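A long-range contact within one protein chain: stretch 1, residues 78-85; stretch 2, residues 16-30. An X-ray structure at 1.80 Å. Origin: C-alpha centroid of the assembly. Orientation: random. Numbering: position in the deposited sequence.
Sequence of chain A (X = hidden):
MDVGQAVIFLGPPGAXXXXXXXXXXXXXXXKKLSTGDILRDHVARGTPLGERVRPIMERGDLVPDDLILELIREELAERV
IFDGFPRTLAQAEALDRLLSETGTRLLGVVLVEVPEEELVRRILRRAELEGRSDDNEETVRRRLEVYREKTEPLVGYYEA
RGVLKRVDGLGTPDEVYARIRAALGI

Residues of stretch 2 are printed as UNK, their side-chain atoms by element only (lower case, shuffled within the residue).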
ATOM      1  N   GLU A  78     -17.274   2.460  -4.482  1.00 29.39           N
ATOM      2  CA  GLU A  78     -17.703   3.314  -3.403  1.00 32.32           C
ATOM      3  C   GLU A  78     -16.677   3.266  -2.273  1.00 30.22           C
ATOM      4  O   GLU A  78     -16.444   4.273  -1.611  1.00 36.09           O
ATOM      5  CB  GLU A  78     -19.056   2.856  -2.857  1.00 40.91           C
ATOM      6  CG  GLU A  78     -20.178   2.794  -3.883  1.00 60.18           C
ATOM      7  CD  GLU A  78     -21.357   1.966  -3.393  1.00 70.44           C
ATOM      8  OE1 GLU A  78     -22.073   2.418  -2.471  1.00 74.80           O
ATOM      9  OE2 GLU A  78     -21.556   0.850  -3.927  1.00 73.90           O
ATOM     10  N   ARG A  79     -16.055   2.108  -2.069  1.00 18.30           N
ATOM     11  CA  ARG A  79     -15.085   1.983  -0.948  1.00 16.57           C
ATOM     12  C   ARG A  79     -13.854   1.224  -1.409  1.00  9.57           C
ATOM     13  O   ARG A  79     -13.937   0.045  -1.771  1.00 16.81           O
ATOM     14  CB  ARG A  79     -15.729   1.232   0.218  1.00 18.51           C
ATOM     15  CG  ARG A  79     -16.996   1.860   0.718  1.00 25.95           C
ATOM     16  CD  ARG A  79     -17.502   1.041   1.910  1.00 27.34           C
ATOM     17  NE  ARG A  79     -18.763   1.565   2.428  1.00 29.70           N
ATOM     18  CZ  ARG A  79     -19.662   0.824   3.068  1.00 36.68           C
ATOM     19  NH1 ARG A  79     -19.437  -0.471   3.266  1.00 33.59           N
ATOM     20  NH2 ARG A  79     -20.794   1.365   3.494  1.00 36.76           N
ATOM     21  N   VAL A  80     -12.696   1.903  -1.359  1.00 11.18           N
ATOM     22  CA  VAL A  80     -11.472   1.311  -1.848  1.00  9.52           C
ATOM     23  C   VAL A  80     -10.312   1.500  -0.860  1.00 11.31           C
ATOM     24  O   VAL A  80     -10.242   2.545  -0.183  1.00 12.44           O
ATOM     25  CB  VAL A  80     -11.075   1.997  -3.203  1.00 20.51           C
ATOM     26  CG1 VAL A  80     -10.898   3.529  -2.975  1.00 15.16           C
ATOM     27  CG2 VAL A  80      -9.815   1.395  -3.771  1.00 25.67           C
ATOM     28  N   ILE A  81      -9.431   0.502  -0.852  1.00 13.42           N
ATOM     29  CA  ILE A  81      -8.194   0.478  -0.041  1.00  8.20           C
ATOM     30  C   ILE A  81      -6.997   0.288  -0.956  1.00 14.42           C
ATOM     31  O   ILE A  81      -7.008  -0.511  -1.911  1.00 14.24           O
ATOM     32  CB  ILE A  81      -8.261  -0.650   1.037  1.00 12.04           C
ATOM     33  CG1 ILE A  81      -9.201  -0.185   2.165  1.00 13.55           C
ATOM     34  CG2 ILE A  81      -6.894  -0.982   1.555  1.00 16.97           C
ATOM     35  CD1 ILE A  81      -9.387  -1.240   3.298  1.00 19.18           C
ATOM     36  N   PHE A  82      -5.961   1.096  -0.689  1.00 12.29           N
ATOM     37  CA  PHE A  82      -4.717   1.031  -1.407  1.00 10.40           C
ATOM     38  C   PHE A  82      -3.678   0.522  -0.427  1.00 15.41           C
ATOM     39  O   PHE A  82      -3.575   1.048   0.663  1.00 14.81           O
ATOM     40  CB  PHE A  82      -4.324   2.430  -1.894  1.00  8.77           C
ATOM     41  CG  PHE A  82      -5.270   2.955  -2.969  1.00  8.58           C
ATOM     42  CD1 PHE A  82      -5.072   2.601  -4.299  1.00 14.42           C
ATOM     43  CD2 PHE A  82      -6.337   3.781  -2.627  1.00 12.11           C
ATOM     44  CE1 PHE A  82      -5.928   3.073  -5.290  1.00 14.34           C
ATOM     45  CE2 PHE A  82      -7.215   4.265  -3.621  1.00 18.28           C
ATOM     46  CZ  PHE A  82      -6.996   3.908  -4.951  1.00 11.29           C
ATOM     47  N   ASP A  83      -2.917  -0.484  -0.836  1.00 13.75           N
ATOM     48  CA  ASP A  83      -1.884  -1.076   0.012  1.00 20.81           C
ATOM     49  C   ASP A  83      -0.765  -1.375  -1.000  1.00 20.09           C
ATOM     50  O   ASP A  83      -0.900  -2.258  -1.834  1.00 37.07           O
ATOM     51  CB  ASP A  83      -2.471  -2.354   0.634  1.00 20.98           C
ATOM     52  CG  ASP A  83      -1.449  -3.182   1.365  1.00 31.32           C
ATOM     53  OD1 ASP A  83      -0.526  -2.593   1.963  1.00 27.85           O
ATOM     54  OD2 ASP A  83      -1.592  -4.423   1.345  1.00 33.78           O
ATOM     55  N   GLY A  84       0.308  -0.617  -0.951  1.00 26.76           N
ATOM     56  CA  GLY A  84       1.365  -0.814  -1.926  1.00 31.22           C
ATOM     57  C   GLY A  84       1.319   0.237  -3.037  1.00 38.64           C
ATOM     58  O   GLY A  84       2.052   0.127  -4.035  1.00 33.85           O
ATOM     59  N   PHE A  85       0.442   1.236  -2.868  1.00 32.17           N
ATOM     60  CA  PHE A  85       0.267   2.346  -3.807  1.00 22.95           C
ATOM     61  C   PHE A  85      -0.326   3.543  -3.037  1.00 18.70           C
ATOM     62  O   PHE A  85      -1.190   3.363  -2.188  1.00 17.10           O
ATOM     63  CB  PHE A  85      -0.668   1.950  -4.967  1.00 21.37           C
ATOM     64  CG  PHE A  85      -0.726   2.956  -6.070  1.00 20.32           C
ATOM     65  CD1 PHE A  85      -1.660   3.975  -6.042  1.00 16.97           C
ATOM     66  CD2 PHE A  85       0.178   2.900  -7.130  1.00 19.49           C
ATOM     67  CE1 PHE A  85      -1.702   4.941  -7.050  1.00 20.04           C
ATOM     68  CE2 PHE A  85       0.145   3.860  -8.139  1.00 18.89           C
ATOM     69  CZ  PHE A  85      -0.797   4.878  -8.097  1.00 17.00           C
ATOM     70  N   UNK A  16       3.186  -5.561   9.341  1.00 30.23           N
ATOM     71  CA  UNK A  16       1.900  -6.225   9.122  1.00 29.59           C
ATOM     72  C   UNK A  16       0.794  -5.316   8.599  1.00 26.93           C
ATOM     73  O   UNK A  16      -0.386  -5.562   8.831  1.00 27.27           O
ATOM     74  N   UNK A  17       1.157  -4.270   7.866  1.00 19.47           N
ATOM     75  CA  UNK A  17       0.135  -3.348   7.375  1.00 17.87           C
ATOM     76  C   UNK A  17      -0.761  -3.990   6.315  1.00 18.99           C
ATOM     77  O   UNK A  17      -1.925  -3.648   6.210  1.00 19.76           O
ATOM     78  n   UNK A  17       2.360  -2.310   2.628  1.00 46.88           N
ATOM     79  c   UNK A  17       1.495  -2.301   5.475  1.00 27.98           C
ATOM     80  c   UNK A  17       1.458  -1.064   4.604  1.00 26.69           C
ATOM     81  c   UNK A  17       0.769  -2.076   6.788  1.00 23.37           C
ATOM     82  c   UNK A  17       2.512  -1.119   3.504  1.00 32.40           C
ATOM     83  N   UNK A  18      -0.220  -4.922   5.537  1.00 18.09           N
ATOM     84  CA  UNK A  18      -1.030  -5.569   4.512  1.00 23.25           C
ATOM     85  C   UNK A  18      -2.146  -6.402   5.108  1.00 26.93           C
ATOM     86  O   UNK A  18      -3.281  -6.424   4.624  1.00 21.51           O
ATOM     87  N   UNK A  19      -1.814  -7.124   6.166  1.00 26.31           N
ATOM     88  CA  UNK A  19      -2.793  -7.940   6.832  1.00 26.89           C
ATOM     89  C   UNK A  19      -3.877  -7.073   7.430  1.00 22.69           C
ATOM     90  O   UNK A  19      -5.044  -7.468   7.404  1.00 21.71           O
ATOM     91  o   UNK A  19      -1.152  -9.642   7.383  1.00 48.67           O
ATOM     92  c   UNK A  19      -3.206  -9.635   8.646  1.00 46.72           C
ATOM     93  c   UNK A  19      -2.151  -8.785   7.952  1.00 35.66           C
ATOM     94  N   UNK A  20      -3.516  -5.891   7.956  1.00 20.43           N
ATOM     95  CA  UNK A  20      -4.525  -5.003   8.551  1.00 14.96           C
ATOM     96  C   UNK A  20      -5.405  -4.413   7.414  1.00 17.06           C
ATOM     97  O   UNK A  20      -6.602  -4.226   7.583  1.00 17.61           O
ATOM     98  o   UNK A  20      -5.243  -4.657  11.542  1.00 26.69           O
ATOM     99  n   UNK A  20      -3.457  -5.438  12.661  1.00 21.00           N
ATOM    100  c   UNK A  20      -3.874  -3.828   9.312  1.00 15.98           C
ATOM    101  c   UNK A  20      -4.027  -4.796  11.640  1.00 24.35           C
ATOM    102  c   UNK A  20      -3.099  -4.231  10.578  1.00 16.67           C
ATOM    103  N   UNK A  21      -4.785  -4.073   6.290  1.00 20.26           N
ATOM    104  CA  UNK A  21      -5.556  -3.548   5.147  1.00 13.85           C
ATOM    105  C   UNK A  21      -6.558  -4.623   4.720  1.00 18.18           C
ATOM    106  O   UNK A  21      -7.703  -4.332   4.409  1.00 19.11           O
ATOM    107  c   UNK A  21      -4.611  -3.240   4.002  1.00 13.82           C
ATOM    108  N   UNK A  22      -6.096  -5.869   4.672  1.00 21.34           N
ATOM    109  CA  UNK A  22      -6.972  -6.966   4.259  1.00 24.53           C
ATOM    110  C   UNK A  22      -8.118  -7.184   5.226  1.00 20.69           C
ATOM    111  O   UNK A  22      -9.245  -7.513   4.826  1.00 19.14           O
ATOM    112  c   UNK A  22      -6.158  -8.243   4.102  1.00 22.48           C
ATOM    113  o   UNK A  22      -5.354  -8.166   2.943  1.00 28.86           O
ATOM    114  N   UNK A  23      -7.852  -6.999   6.514  1.00 20.25           N
ATOM    115  CA  UNK A  23      -8.909  -7.169   7.488  1.00 23.25           C
ATOM    116  C   UNK A  23      -9.921  -6.034   7.459  1.00 25.09           C
ATOM    117  O   UNK A  23     -11.125  -6.263   7.574  1.00 21.61           O
ATOM    118  c   UNK A  23      -9.413  -7.297   9.976  1.00 27.39           C
ATOM    119  n   UNK A  23      -8.179  -8.239  13.952  1.00 27.68           N
ATOM    120  c   UNK A  23      -9.429  -7.935  13.641  1.00 31.10           C
ATOM    121  n   UNK A  23     -10.329  -7.799  14.599  1.00 35.82           N
ATOM    122  c   UNK A  23      -8.336  -7.324   8.892  1.00 27.05           C
ATOM    123  c   UNK A  23      -8.832  -7.830  11.262  1.00 31.99           C
ATOM    124  n   UNK A  23      -9.772  -7.737  12.369  1.00 26.92           N
ATOM    125  N   UNK A  24      -9.447  -4.801   7.298  1.00 17.91           N
ATOM    126  CA  UNK A  24     -10.371  -3.676   7.244  1.00 15.96           C
ATOM    127  C   UNK A  24     -11.243  -3.841   5.983  1.00 17.93           C
ATOM    128  O   UNK A  24     -12.444  -3.502   5.989  1.00 21.90           O
ATOM    129  c   UNK A  24      -9.582  -2.355   7.135  1.00 18.77           C
ATOM    130  c   UNK A  24     -11.129  -0.958   8.491  1.00 25.25           C
ATOM    131  c   UNK A  24     -10.443  -1.088   7.160  1.00 19.40           C
ATOM    132  c   UNK A  24      -9.533   0.150   6.873  1.00 20.86           C
ATOM    133  N   UNK A  25     -10.629  -4.366   4.918  1.00 17.62           N
ATOM    134  CA  UNK A  25     -11.314  -4.564   3.629  1.00 19.31           C
ATOM    135  C   UNK A  25     -12.461  -5.530   3.794  1.00 27.50           C
ATOM    136  O   UNK A  25     -13.605  -5.217   3.466  1.00 23.63           O
ATOM    137  c   UNK A  25     -10.338  -5.109   2.590  1.00 25.62           C
ATOM    138  N   UNK A  26     -12.131  -6.707   4.309  1.00 29.25           N
ATOM    139  CA  UNK A  26     -13.109  -7.772   4.531  1.00 28.09           C
ATOM    140  C   UNK A  26     -14.242  -7.375   5.484  1.00 28.85           C
ATOM    141  O   UNK A  26     -15.411  -7.698   5.239  1.00 31.21           O
ATOM    142  n   UNK A  26      -9.370 -10.883   4.492  1.00 42.99           N
ATOM    143  c   UNK A  26     -11.404  -9.630   4.047  1.00 45.17           C
ATOM    144  c   UNK A  26     -12.390  -9.019   5.052  1.00 35.44           C
ATOM    145  o   UNK A  26     -11.335 -11.809   5.048  1.00 69.28           O
ATOM    146  c   UNK A  26     -10.695 -10.870   4.578  1.00 57.68           C
ATOM    147  N   UNK A  27     -13.918  -6.675   6.564  1.00 24.64           N
ATOM    148  CA  UNK A  27     -14.932  -6.282   7.519  1.00 24.76           C
ATOM    149  C   UNK A  27     -15.837  -5.133   7.137  1.00 32.43           C
ATOM    150  O   UNK A  27     -17.023  -5.168   7.433  1.00 33.13           O
ATOM    151  c   UNK A  27     -14.301  -5.975   8.878  1.00 30.04           C
ATOM    152  o   UNK A  27     -12.731  -7.927  11.554  1.00 32.12           O
ATOM    153  o   UNK A  27     -13.530  -5.886  11.501  1.00 39.37           O
ATOM    154  c   UNK A  27     -13.626  -7.179   9.487  1.00 38.09           C
ATOM    155  c   UNK A  27     -13.270  -6.978  10.955  1.00 40.44           C
ATOM    156  N   UNK A  28     -15.314  -4.116   6.466  1.00 23.03           N
ATOM    157  CA  UNK A  28     -16.177  -2.986   6.143  1.00 22.39           C
ATOM    158  C   UNK A  28     -16.635  -2.846   4.687  1.00 17.36           C
ATOM    159  O   UNK A  28     -17.323  -1.871   4.343  1.00 26.60           O
ATOM    160  c   UNK A  28     -15.516  -1.679   6.602  1.00 24.19           C
ATOM    161  c   UNK A  28     -14.814  -0.157   8.395  1.00 27.64           C
ATOM    162  c   UNK A  28     -15.223  -1.576   8.098  1.00 30.24           C
ATOM    163  c   UNK A  28     -16.443  -1.945   8.933  1.00 33.89           C
ATOM    164  N   UNK A  29     -16.258  -3.797   3.857  1.00 18.03           N
ATOM    165  CA  UNK A  29     -16.668  -3.778   2.464  1.00 23.29           C
ATOM    166  C   UNK A  29     -15.859  -2.882   1.537  1.00 21.89           C
ATOM    167  O   UNK A  29     -16.413  -2.276   0.624  1.00 24.18           O
ATOM    168  N   UNK A  30     -14.558  -2.761   1.787  1.00 23.19           N
ATOM    169  CA  UNK A  30     -13.704  -1.954   0.904  1.00 24.72           C
ATOM    170  C   UNK A  30     -13.077  -2.925  -0.080  1.00 23.39           C
ATOM    171  O   UNK A  30     -12.752  -4.058   0.289  1.00 19.94           O
ATOM    172  c   UNK A  30     -13.630  -0.236   3.681  1.00 25.64           C
ATOM    173  c   UNK A  30     -12.961   2.328   2.788  1.00 16.31           C
ATOM    174  c   UNK A  30     -13.664   2.177   3.988  1.00 32.76           C
ATOM    175  c   UNK A  30     -12.537  -1.284   1.674  1.00 19.79           C
ATOM    176  c   UNK A  30     -12.931  -0.092   2.484  1.00 19.00           C
ATOM    177  c   UNK A  30     -13.998   0.884   4.440  1.00 27.98           C
ATOM    178  c   UNK A  30     -12.608   1.199   2.046  1.00 15.16           C
TER

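Position 16 carries no side-chain atoms, and its phi of 66° favours the same reading: Gly16, the N-cap of the helix. Position 17 has four carbons in a row ending in nitrogen, an unbranched chain that identifies Lys17. Its NZ donates to Asp83 OD1 at 3.0 Å, a hydrogen bond within a salt bridge. Position 18 has no side chain, so it is Gly18; its CA lies 3.4 Å from Asp83 OD2. An ideal CB would have room here, so the assignment rests on absent atoms, not on a clash.

Position 19 has one carbon bearing an oxygen and a carbon, and CA-to-CB points away from the strand: Thr19. At position 20 three carbons end in one oxygen and one nitrogen, an amide: Gln20. A single carbon at position 21 gives Ala21, whose CB is 4.0 Å from Ile81 CG2 and 4.1 Å from Asp83 CB.

One carbon then one oxygen mark position 22 as Ser22; its OG donates to Gly18 O at 3.2 Å, within the helix. Position 23 has three carbons, a nitrogen, then a carbon with two more nitrogens, a guanidinium: Arg23. Four carbons forked at the second define position 24 as Leu24, with CD2 3.8 Å from Ile81 CD1. Position 25, again one carbon, is Ala25; its CB is 4.0 Å from Ile81 CD1.

Positions 26 and 27 both have three carbons ending in a fork. Oxygen plus nitrogen gives Gln26; two oxygens give Glu27, whose OE2 accepts from Arg23 NE at 3.1 Å in a salt bridge. Position 28 has four carbons forked at the second, Leu28; its O accepts a weak hydrogen bond from Arg79 NH1 (2.8 Å, 118°). Position 29 lacks a side chain and has phi/psi of 81/34°, where a CB would jam against the preceding carbonyl: Gly29. Position 30 has one carbon and a six-carbon ring, Phe30. Arg79 CB sits over one ring face, 3.9 Å from the centroid and 21° off the normal.

The contact joins a strand and a helix running nearly antiparallel (172°), their axes 9.1 Å apart at closest approach. Alternation along the strand directs the CA-to-CB bonds of Arg79, Ile81 and Asp83 toward the helix, while those of Val80 and Phe82 point away. Ile81 supplies the apolar centre, its CD1 also reaching Phe30 CB at 3.5 Å. Asp83 anchors the helix start through Lys17, and Arg79 packs against the segment after its end, where Phe30 CA approaches Arg79 O at 3.3 Å.

Stretch 2, residues 16-30: GKGTQASRLAQELGF
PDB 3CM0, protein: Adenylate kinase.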